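Local coordinates for protein S12 family peptidase (Streptomyces sp. 82F2, PDB 3WWX) that probably hydrolyses amide bonds with D-stereospecificity, as a serine peptidase of family S12 with the beta-lactamase-type fold, at residues 81-85 with 168-173; 104-110 with 156-162. One frame throughout, in Å; residues are numbered along the deposited sequence.

Contact 1 of 2, residues 81-85 with 168-173; sequences WLPGV and MVIEKV
A loop segment, 81-85, lies along one flank of a helix, 168-173, and the closest CA pair is Trp-81 with Val-169, 6.1 Å apart. Trp-81 turns its CB toward the helix (chi1 m, chi2 98°), so that Val-173 CG2 sits over the face of the six-membered ring, 3.8 Å from its centroid and 23° off the normal, a CH-pi contact; Val-173 CG2 comes to 3.5 Å from Trp-81 CZ3. Lys-172 CG comes up at the ring's edge, 3.8 Å from Trp-81 CE3, while the indole NE1 hydrogen-bonds to Asp-76. The carbonyl of Trp-81 takes the hydrogen bond that joins the segments: Lys-172, curled back with chi1 t and the next three torsions p, brings NZ to 3.0 Å from Trp-81 O. Leu-82 (chi1 m, chi2 t) starts out sideways but ends nearer the helix, with CD2 3.8 Å from Met-168 CB and CD1 3.9 Å from Val-169 CG2. The chain then reverses. Pro-83 (-59/131) and Gly-84 (75/-2) are the corners of a type II beta turn, closed by Val-85 N to Leu-82 O at 3.1 Å. Val-85 thus faces the helix again, its CG1 4.0 Å from Met-168 CE; both side chains also touch Val-140 of helix 136-144. The helix offers residues one turn apart, Met-168 with Lys-172 and Val-169 with Val-173. This is plain loop-on-helix packing, an apolar seam with a lysine-to-carbonyl bond at its exposed border, in the helical part of the beta-lactamase-like fold.

Contact 2 of 2, residues 104-110 with 156-162; sequences HTSGIYS and WNYSNTN
His-104 (phi/psi 61/34) is the C-prime residue of the Schellman motif ending helix 98-102, and it faces 156-162 (CA to CA 5.4 Å from Tyr-158). Its O accepts from Asn-157 N (3.1 Å) and its ND1 from Asn-162 ND2 (3.1 Å), while its ring, chi1 m, makes an offset stack on Tyr-158 (centroids 4.4 Å apart, planes at 27°). Ser-106 OG serves twice, donating to Asn-162 OD1 (2.6 Å) and accepting from Ile-108 N (3.1 Å) in an ST turn. Further on, Ser-159 OG donates to Ile-108 O (2.8 Å) and weakly N-caps the helix through Thr-161 N. Thr-161 OG1 donates to Tyr-109 O (2.6 Å), and Asn-160 N to Ser-110 OG (3.0 Å). Water 1 accepts from Gly-107 N (3.0 Å) and Asn-162 ND2 (3.3 Å); water 2 accepts from Asn-157 ND2 (3.1 Å). Across this buried interface the six direct bonds mix backbone and side-chain partners, supplemented by waters: hydrogen bonding, not apolar packing alone, holds loop 104-110 at the start of helix 160-174.

In the fold
Helix 160-174 carries both contacts: contact 2 at its start, contact 1 farther along, with centres about 17 Å apart and nearest atoms about 7 Å apart, without touching. In the chain, contact 2 is nested within the loop that contact 1 closes. Helix 136-144 borders both, meeting Val-85 and Met-168 through Val-140, and Thr-161 through Ala-143. Contact 2 probably borders the active site, judging by the family motifs. Tyr-158, Ser-159 and Asn-160 match the family's Tyr-X-Asn motif; Tyr-158 OH and Asn-160 OD1 hydrogen-bond to Lys-56 NZ, in a sequence matching Ser-X-X-Lys. The Asn-160 side chain is about 9 Å from the bound octane 1,8-diamine.

Contact 1 of 2, residues 81-85 with 168-173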
ATOM      1  N   TRP A  81     -23.711   2.406  -2.051  1.00 16.89           N
ATOM      2  CA  TRP A  81     -22.927   2.313  -3.265  1.00 17.70           C
ATOM      3  C   TRP A  81     -22.788   0.894  -3.789  1.00 15.87           C
ATOM      4  O   TRP A  81     -22.666   0.707  -4.994  1.00 17.90           O
ATOM      5  CB  TRP A  81     -21.550   2.942  -3.015  1.00 17.16           C
ATOM      6  CG  TRP A  81     -21.705   4.391  -2.802  1.00 16.79           C
ATOM      7  CD1 TRP A  81     -21.751   5.055  -1.616  1.00 19.01           C
ATOM      8  CD2 TRP A  81     -21.930   5.353  -3.819  1.00 15.38           C
ATOM      9  NE1 TRP A  81     -21.979   6.400  -1.837  1.00 19.88           N
ATOM     10  CE2 TRP A  81     -22.079   6.605  -3.186  1.00 17.92           C
ATOM     11  CE3 TRP A  81     -21.999   5.283  -5.208  1.00 18.00           C
ATOM     12  CZ2 TRP A  81     -22.313   7.776  -3.904  1.00 20.05           C
ATOM     13  CZ3 TRP A  81     -22.230   6.459  -5.925  1.00 19.39           C
ATOM     14  CH2 TRP A  81     -22.377   7.682  -5.267  1.00 21.86           C
ATOM     15  N   LEU A  82     -22.793  -0.084  -2.880  1.00 16.11           N
ATOM     16  CA  LEU A  82     -22.636  -1.493  -3.227  1.00 15.67           C
ATOM     17  C   LEU A  82     -23.765  -2.328  -2.617  1.00 15.89           C
ATOM     18  O   LEU A  82     -23.549  -3.151  -1.732  1.00 16.19           O
ATOM     19  CB  LEU A  82     -21.279  -2.021  -2.716  1.00 15.38           C
ATOM     20  CG  LEU A  82     -20.028  -1.267  -3.164  1.00 17.71           C
ATOM     21  CD1 LEU A  82     -18.817  -1.888  -2.517  1.00 16.38           C
ATOM     22  CD2 LEU A  82     -19.878  -1.267  -4.677  1.00 17.70           C
ATOM     23  N   PRO A  83     -24.993  -2.124  -3.101  1.00 20.19           N
ATOM     24  CA  PRO A  83     -26.133  -2.804  -2.474  1.00 17.73           C
ATOM     25  C   PRO A  83     -26.016  -4.326  -2.489  1.00 15.70           C
ATOM     26  O   PRO A  83     -25.709  -4.901  -3.527  1.00 18.56           O
ATOM     27  CB  PRO A  83     -27.339  -2.335  -3.304  1.00 22.81           C
ATOM     28  CG  PRO A  83     -26.785  -1.662  -4.499  1.00 23.35           C
ATOM     29  CD  PRO A  83     -25.387  -1.223  -4.193  1.00 20.84           C
ATOM     30  N   GLY A  84     -26.241  -4.932  -1.323  1.00 16.65           N
ATOM     31  CA  GLY A  84     -26.204  -6.372  -1.162  1.00 18.98           C
ATOM     32  C   GLY A  84     -24.831  -7.022  -1.137  1.00 16.49           C
ATOM     33  O   GLY A  84     -24.735  -8.222  -0.948  1.00 18.71           O
ATOM     34  N   VAL A  85     -23.770  -6.240  -1.307  1.00 17.42           N
ATOM     35  CA  VAL A  85     -22.432  -6.815  -1.476  1.00 16.00           C
ATOM     36  C   VAL A  85     -21.813  -7.216  -0.152  1.00 15.20           C
ATOM     37  O   VAL A  85     -21.147  -8.249  -0.072  1.00 14.40           O
ATOM     38  CB  VAL A  85     -21.506  -5.822  -2.217  1.00 14.01           C
ATOM     39  CG1 VAL A  85     -20.043  -6.330  -2.294  1.00 13.92           C
ATOM     40  CG2 VAL A  85     -22.040  -5.584  -3.614  1.00 16.40           C
ATOM     41  N   MET A 168     -14.298  -0.865  -5.675  1.00 11.76           N
ATOM     42  CA  MET A 168     -15.624  -1.094  -6.239  1.00 13.18           C
ATOM     43  C   MET A 168     -16.488   0.170  -6.115  1.00 13.02           C
ATOM     44  O   MET A 168     -17.283   0.469  -7.026  1.00 13.97           O
ATOM     45  CB  MET A 168     -16.286  -2.292  -5.556  1.00 11.86           C
ATOM     46  CG  MET A 168     -15.610  -3.587  -5.916  1.00 12.07           C
ATOM     47  SD  MET A 168     -16.091  -4.981  -4.868  1.00 17.04           S
ATOM     48  CE  MET A 168     -17.776  -5.175  -5.349  1.00 22.54           C
ATOM     49  N   VAL A 169     -16.323   0.917  -5.032  1.00 12.20           N
ATOM     50  CA  VAL A 169     -17.078   2.169  -4.847  1.00 12.23           C
ATOM     51  C   VAL A 169     -16.641   3.164  -5.913  1.00 13.13           C
ATOM     52  O   VAL A 169     -17.470   3.852  -6.514  1.00 14.55           O
ATOM     53  CB  VAL A 169     -16.891   2.749  -3.443  1.00 11.61           C
ATOM     54  CG1 VAL A 169     -17.520   4.137  -3.329  1.00 13.18           C
ATOM     55  CG2 VAL A 169     -17.456   1.814  -2.395  1.00 12.93           C
ATOM     56  N   ILE A 170     -15.336   3.249  -6.164  1.00 11.94           N
ATOM     57  CA  ILE A 170     -14.808   4.157  -7.187  1.00 11.79           C
ATOM     58  C   ILE A 170     -15.443   3.818  -8.530  1.00 14.14           C
ATOM     59  O   ILE A 170     -15.875   4.717  -9.260  1.00 13.17           O
ATOM     60  CB  ILE A 170     -13.272   4.095  -7.301  1.00 12.01           C
ATOM     61  CG1 ILE A 170     -12.611   4.681  -6.056  1.00 11.69           C
ATOM     62  CG2 ILE A 170     -12.791   4.856  -8.545  1.00 11.83           C
ATOM     63  CD1 ILE A 170     -11.080   4.382  -5.967  1.00 12.64           C
ATOM     64  N   GLU A 171     -15.513   2.536  -8.849  1.00 13.31           N
ATOM     65  CA  GLU A 171     -16.091   2.113 -10.109  1.00 13.77           C
ATOM     66  C   GLU A 171     -17.574   2.525 -10.186  1.00 15.53           C
ATOM     67  O   GLU A 171     -18.035   2.936 -11.252  1.00 16.38           O
ATOM     68  CB  GLU A 171     -15.917   0.608 -10.350  1.00 13.90           C
ATOM     69  CG  GLU A 171     -16.455   0.207 -11.721  1.00 18.15           C
ATOM     70  CD  GLU A 171     -16.085  -1.184 -12.187  1.00 26.34           C
ATOM     71  OE1 GLU A 171     -16.865  -1.733 -12.993  1.00 40.09           O
ATOM     72  OE2 GLU A 171     -15.029  -1.717 -11.803  1.00 19.95           O
ATOM     73  N   LYS A 172     -18.309   2.421  -9.082  1.00 14.55           N
ATOM     74  CA  LYS A 172     -19.740   2.772  -9.086  1.00 15.68           C
ATOM     75  C   LYS A 172     -19.906   4.276  -9.277  1.00 17.36           C
ATOM     76  O   LYS A 172     -20.750   4.722 -10.057  1.00 18.67           O
ATOM     77  CB  LYS A 172     -20.407   2.335  -7.791  1.00 17.33           C
ATOM     78  CG  LYS A 172     -21.926   2.519  -7.747  1.00 26.87           C
ATOM     79  CD  LYS A 172     -22.661   1.717  -8.829  1.00 33.43           C
ATOM     80  CE  LYS A 172     -22.358   0.213  -8.808  1.00 36.84           C
ATOM     81  NZ  LYS A 172     -23.043  -0.532  -7.706  1.00 36.49           N
ATOM     82  N   VAL A 173     -19.097   5.069  -8.578  1.00 16.13           N
ATOM     83  CA  VAL A 173     -19.172   6.526  -8.695  1.00 16.24           C
ATOM     84  C   VAL A 173     -18.809   7.010 -10.099  1.00 17.76           C
ATOM     85  O   VAL A 173     -19.489   7.889 -10.651  1.00 19.47           O
ATOM     86  CB  VAL A 173     -18.273   7.238  -7.648  1.00 14.99           C
ATOM     87  CG1 VAL A 173     -18.247   8.749  -7.864  1.00 16.97           C
ATOM     88  CG2 VAL A 173     -18.729   6.921  -6.237  1.00 15.49           C
TER

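Contact 2 of 2, residues 104-110 with 156-162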
ATOM      1  N   HIS A 104      -9.716   1.245   8.079  1.00 10.91           N
ATOM      2  CA  HIS A 104      -9.717  -0.113   8.635  1.00  9.99           C
ATOM      3  C   HIS A 104     -10.423  -0.215   9.988  1.00 10.46           C
ATOM      4  O   HIS A 104     -10.064  -1.050  10.816  1.00 11.72           O
ATOM      5  CB  HIS A 104      -8.300  -0.688   8.740  1.00 10.73           C
ATOM      6  CG  HIS A 104      -7.575  -0.757   7.434  1.00 11.76           C
ATOM      7  ND1 HIS A 104      -7.914  -1.636   6.425  1.00 10.60           N
ATOM      8  CD2 HIS A 104      -6.525  -0.046   6.976  1.00 10.44           C
ATOM      9  CE1 HIS A 104      -7.099  -1.461   5.407  1.00  9.68           C
ATOM     10  NE2 HIS A 104      -6.243  -0.497   5.713  1.00  9.14           N
ATOM     11  N   THR A 105     -11.465   0.588  10.181  1.00 11.21           N
ATOM     12  CA  THR A 105     -12.308   0.422  11.373  1.00 12.02           C
ATOM     13  C   THR A 105     -13.643  -0.232  11.032  1.00 11.92           C
ATOM     14  O   THR A 105     -14.536  -0.302  11.884  1.00 13.47           O
ATOM     15  CB  THR A 105     -12.530   1.756  12.101  1.00 12.99           C
ATOM     16  OG1 THR A 105     -13.220   2.688  11.254  1.00 12.57           O
ATOM     17  CG2 THR A 105     -11.189   2.336  12.556  1.00 13.60           C
ATOM     18  N   SER A 106     -13.788  -0.728   9.797  1.00 10.88           N
ATOM     19  CA  SER A 106     -15.004  -1.432   9.386  1.00 10.27           C
ATOM     20  C   SER A 106     -15.225  -2.756  10.107  1.00 12.38           C
ATOM     21  O   SER A 106     -16.380  -3.138  10.336  1.00 13.94           O
ATOM     22  CB  SER A 106     -14.958  -1.711   7.888  1.00 13.56           C
ATOM     23  OG  SER A 106     -13.929  -2.661   7.662  1.00 10.93           O
ATOM     24  N   GLY A 107     -14.151  -3.461  10.440  1.00 11.33           N
ATOM     25  CA  GLY A 107     -14.242  -4.802  11.001  1.00 12.50           C
ATOM     26  C   GLY A 107     -14.379  -5.900   9.956  1.00 11.91           C
ATOM     27  O   GLY A 107     -14.539  -7.068  10.307  1.00 12.58           O
ATOM     28  N   ILE A 108     -14.325  -5.546   8.676  1.00 10.51           N
ATOM     29  CA  ILE A 108     -14.571  -6.533   7.623  1.00 10.44           C
ATOM     30  C   ILE A 108     -13.404  -7.530   7.511  1.00  9.65           C
ATOM     31  O   ILE A 108     -12.239  -7.173   7.435  1.00 10.96           O
ATOM     32  CB  ILE A 108     -14.809  -5.837   6.263  1.00 10.99           C
ATOM     33  CG1 ILE A 108     -16.045  -4.923   6.310  1.00 10.54           C
ATOM     34  CG2 ILE A 108     -14.891  -6.861   5.147  1.00 11.73           C
ATOM     35  CD1 ILE A 108     -16.253  -4.112   5.069  1.00 12.11           C
ATOM     36  N   TYR A 109     -13.735  -8.811   7.515  1.00 10.11           N
ATOM     37  CA  TYR A 109     -12.782  -9.894   7.376  1.00  9.66           C
ATOM     38  C   TYR A 109     -11.890  -9.660   6.167  1.00  9.02           C
ATOM     39  O   TYR A 109     -12.386  -9.382   5.077  1.00  9.83           O
ATOM     40  CB  TYR A 109     -13.555 -11.208   7.214  1.00 10.78           C
ATOM     41  CG  TYR A 109     -12.714 -12.446   7.205  1.00  8.84           C
ATOM     42  CD1 TYR A 109     -11.979 -12.816   6.090  1.00 10.73           C
ATOM     43  CD2 TYR A 109     -12.670 -13.285   8.326  1.00 13.44           C
ATOM     44  CE1 TYR A 109     -11.192 -13.959   6.097  1.00 10.78           C
ATOM     45  CE2 TYR A 109     -11.891 -14.434   8.329  1.00 16.33           C
ATOM     46  CZ  TYR A 109     -11.144 -14.748   7.210  1.00 14.03           C
ATOM     47  OH  TYR A 109     -10.376 -15.899   7.180  1.00 14.34           O
ATOM     48  N   SER A 110     -10.598  -9.814   6.395  1.00  9.82           N
ATOM     49  CA  SER A 110      -9.582  -9.652   5.351  1.00  9.48           C
ATOM     50  C   SER A 110      -9.435 -10.936   4.521  1.00  8.80           C
ATOM     51  O   SER A 110      -9.029 -11.980   5.038  1.00 10.08           O
ATOM     52  CB  SER A 110      -8.253  -9.290   5.991  1.00 10.53           C
ATOM     53  OG  SER A 110      -7.335  -8.933   4.978  1.00 10.66           O
ATOM     54  N   TRP A 156      -9.826  -1.570  15.398  1.00 13.19           N
ATOM     55  CA  TRP A 156      -9.033  -1.379  14.180  1.00 13.07           C
ATOM     56  C   TRP A 156      -8.403  -2.711  13.820  1.00 14.39           C
ATOM     57  O   TRP A 156      -7.840  -3.425  14.679  1.00 13.85           O
ATOM     58  CB  TRP A 156      -7.928  -0.345  14.418  1.00 14.47           C
ATOM     59  CG  TRP A 156      -7.139   0.011  13.166  1.00 13.54           C
ATOM     60  CD1 TRP A 156      -7.425   1.015  12.276  1.00 12.26           C
ATOM     61  CD2 TRP A 156      -5.967  -0.648  12.657  1.00 11.96           C
ATOM     62  NE1 TRP A 156      -6.506   1.023  11.266  1.00 12.08           N
ATOM     63  CE2 TRP A 156      -5.598   0.016  11.473  1.00 13.26           C
ATOM     64  CE3 TRP A 156      -5.191  -1.720  13.094  1.00 13.46           C
ATOM     65  CZ2 TRP A 156      -4.493  -0.363  10.721  1.00 13.20           C
ATOM     66  CZ3 TRP A 156      -4.078  -2.087  12.354  1.00 13.05           C
ATOM     67  CH2 TRP A 156      -3.748  -1.414  11.168  1.00 13.27           C
ATOM     68  N   ASN A 157      -8.481  -3.054  12.541  1.00 11.08           N
ATOM     69  CA  ASN A 157      -7.736  -4.196  12.040  1.00 12.39           C
ATOM     70  C   ASN A 157      -7.517  -4.017  10.558  1.00 11.17           C
ATOM     71  O   ASN A 157      -8.447  -3.738   9.822  1.00 10.76           O
ATOM     72  CB  ASN A 157      -8.496  -5.498  12.300  1.00 12.25           C
ATOM     73  CG  ASN A 157      -7.758  -6.697  11.776  1.00 16.71           C
ATOM     74  OD1 ASN A 157      -6.755  -7.100  12.346  1.00 20.24           O
ATOM     75  ND2 ASN A 157      -8.209  -7.230  10.644  1.00 18.92           N
ATOM     76  N   TYR A 158      -6.271  -4.160  10.133  1.00 10.93           N
ATOM     77  CA  TYR A 158      -5.921  -3.993   8.736  1.00 11.94           C
ATOM     78  C   TYR A 158      -6.566  -5.083   7.911  1.00 11.83           C
ATOM     79  O   TYR A 158      -6.332  -6.271   8.163  1.00 12.75           O
ATOM     80  CB  TYR A 158      -4.414  -4.067   8.603  1.00 13.20           C
ATOM     81  CG  TYR A 158      -3.877  -3.604   7.286  1.00 10.44           C
ATOM     82  CD1 TYR A 158      -3.821  -4.460   6.208  1.00 11.23           C
ATOM     83  CD2 TYR A 158      -3.400  -2.318   7.132  1.00 11.53           C
ATOM     84  CE1 TYR A 158      -3.292  -4.038   4.989  1.00 11.69           C
ATOM     85  CE2 TYR A 158      -2.866  -1.892   5.928  1.00 11.74           C
ATOM     86  CZ  TYR A 158      -2.808  -2.757   4.874  1.00 11.23           C
ATOM     87  OH  TYR A 158      -2.276  -2.372   3.675  1.00 11.07           O
ATOM     88  N   SER A 159      -7.351  -4.688   6.910  1.00  9.79           N
ATOM     89  CA  SER A 159      -8.062  -5.652   6.075  1.00  8.38           C
ATOM     90  C   SER A 159      -8.009  -5.269   4.606  1.00  9.00           C
ATOM     91  O   SER A 159      -8.394  -4.161   4.219  1.00 10.03           O
ATOM     92  CB  SER A 159      -9.528  -5.755   6.505  1.00 11.14           C
ATOM     93  OG  SER A 159     -10.236  -6.554   5.577  1.00 11.40           O
ATOM     94  N   ASN A 160      -7.507  -6.189   3.797  1.00  8.53           N
ATOM     95  CA  ASN A 160      -7.366  -5.915   2.377  1.00  8.54           C
ATOM     96  C   ASN A 160      -8.728  -5.819   1.706  1.00  9.04           C
ATOM     97  O   ASN A 160      -8.872  -5.127   0.696  1.00  9.16           O
ATOM     98  CB  ASN A 160      -6.474  -6.985   1.759  1.00  8.78           C
ATOM     99  CG  ASN A 160      -5.045  -6.833   2.202  1.00 10.22           C
ATOM    100  OD1 ASN A 160      -4.475  -5.754   2.064  1.00 10.77           O
ATOM    101  ND2 ASN A 160      -4.494  -7.849   2.830  1.00 13.00           N
ATOM    102  N   THR A 161      -9.740  -6.487   2.264  1.00  8.48           N
ATOM    103  CA  THR A 161     -11.084  -6.418   1.694  1.00  8.61           C
ATOM    104  C   THR A 161     -11.583  -4.986   1.694  1.00  8.92           C
ATOM    105  O   THR A 161     -12.318  -4.573   0.793  1.00  8.98           O
ATOM    106  CB  THR A 161     -12.071  -7.273   2.492  1.00  8.88           C
ATOM    107  OG1 THR A 161     -11.451  -8.529   2.783  1.00 10.07           O
ATOM    108  CG2 THR A 161     -13.342  -7.516   1.678  1.00 10.56           C
ATOM    109  N   ASN A 162     -11.165  -4.207   2.677  1.00  9.45           N
ATOM    110  CA  ASN A 162     -11.614  -2.823   2.754  1.00  9.87           C
ATOM    111  C   ASN A 162     -11.276  -2.051   1.507  1.00  9.98           C
ATOM    112  O   ASN A 162     -12.099  -1.254   1.053  1.00 10.12           O
ATOM    113  CB  ASN A 162     -11.002  -2.124   3.949  1.00  9.41           C
ATOM    114  CG  ASN A 162     -11.672  -2.514   5.243  1.00 10.78           C
ATOM    115  OD1 ASN A 162     -12.876  -2.775   5.262  1.00 11.34           O
ATOM    116  ND2 ASN A 162     -10.918  -2.542   6.323  1.00 10.39           N
TER
HETATM  117  O   HOH W   1     -11.341  -3.488   9.439  1.00 11.24           O
HETATM  118  O   HOH W   2     -11.076  -6.348   9.819  1.00 12.79           O
HETATM  119  O   HOH W   3      -5.052  -8.950   6.489  1.00 22.32           O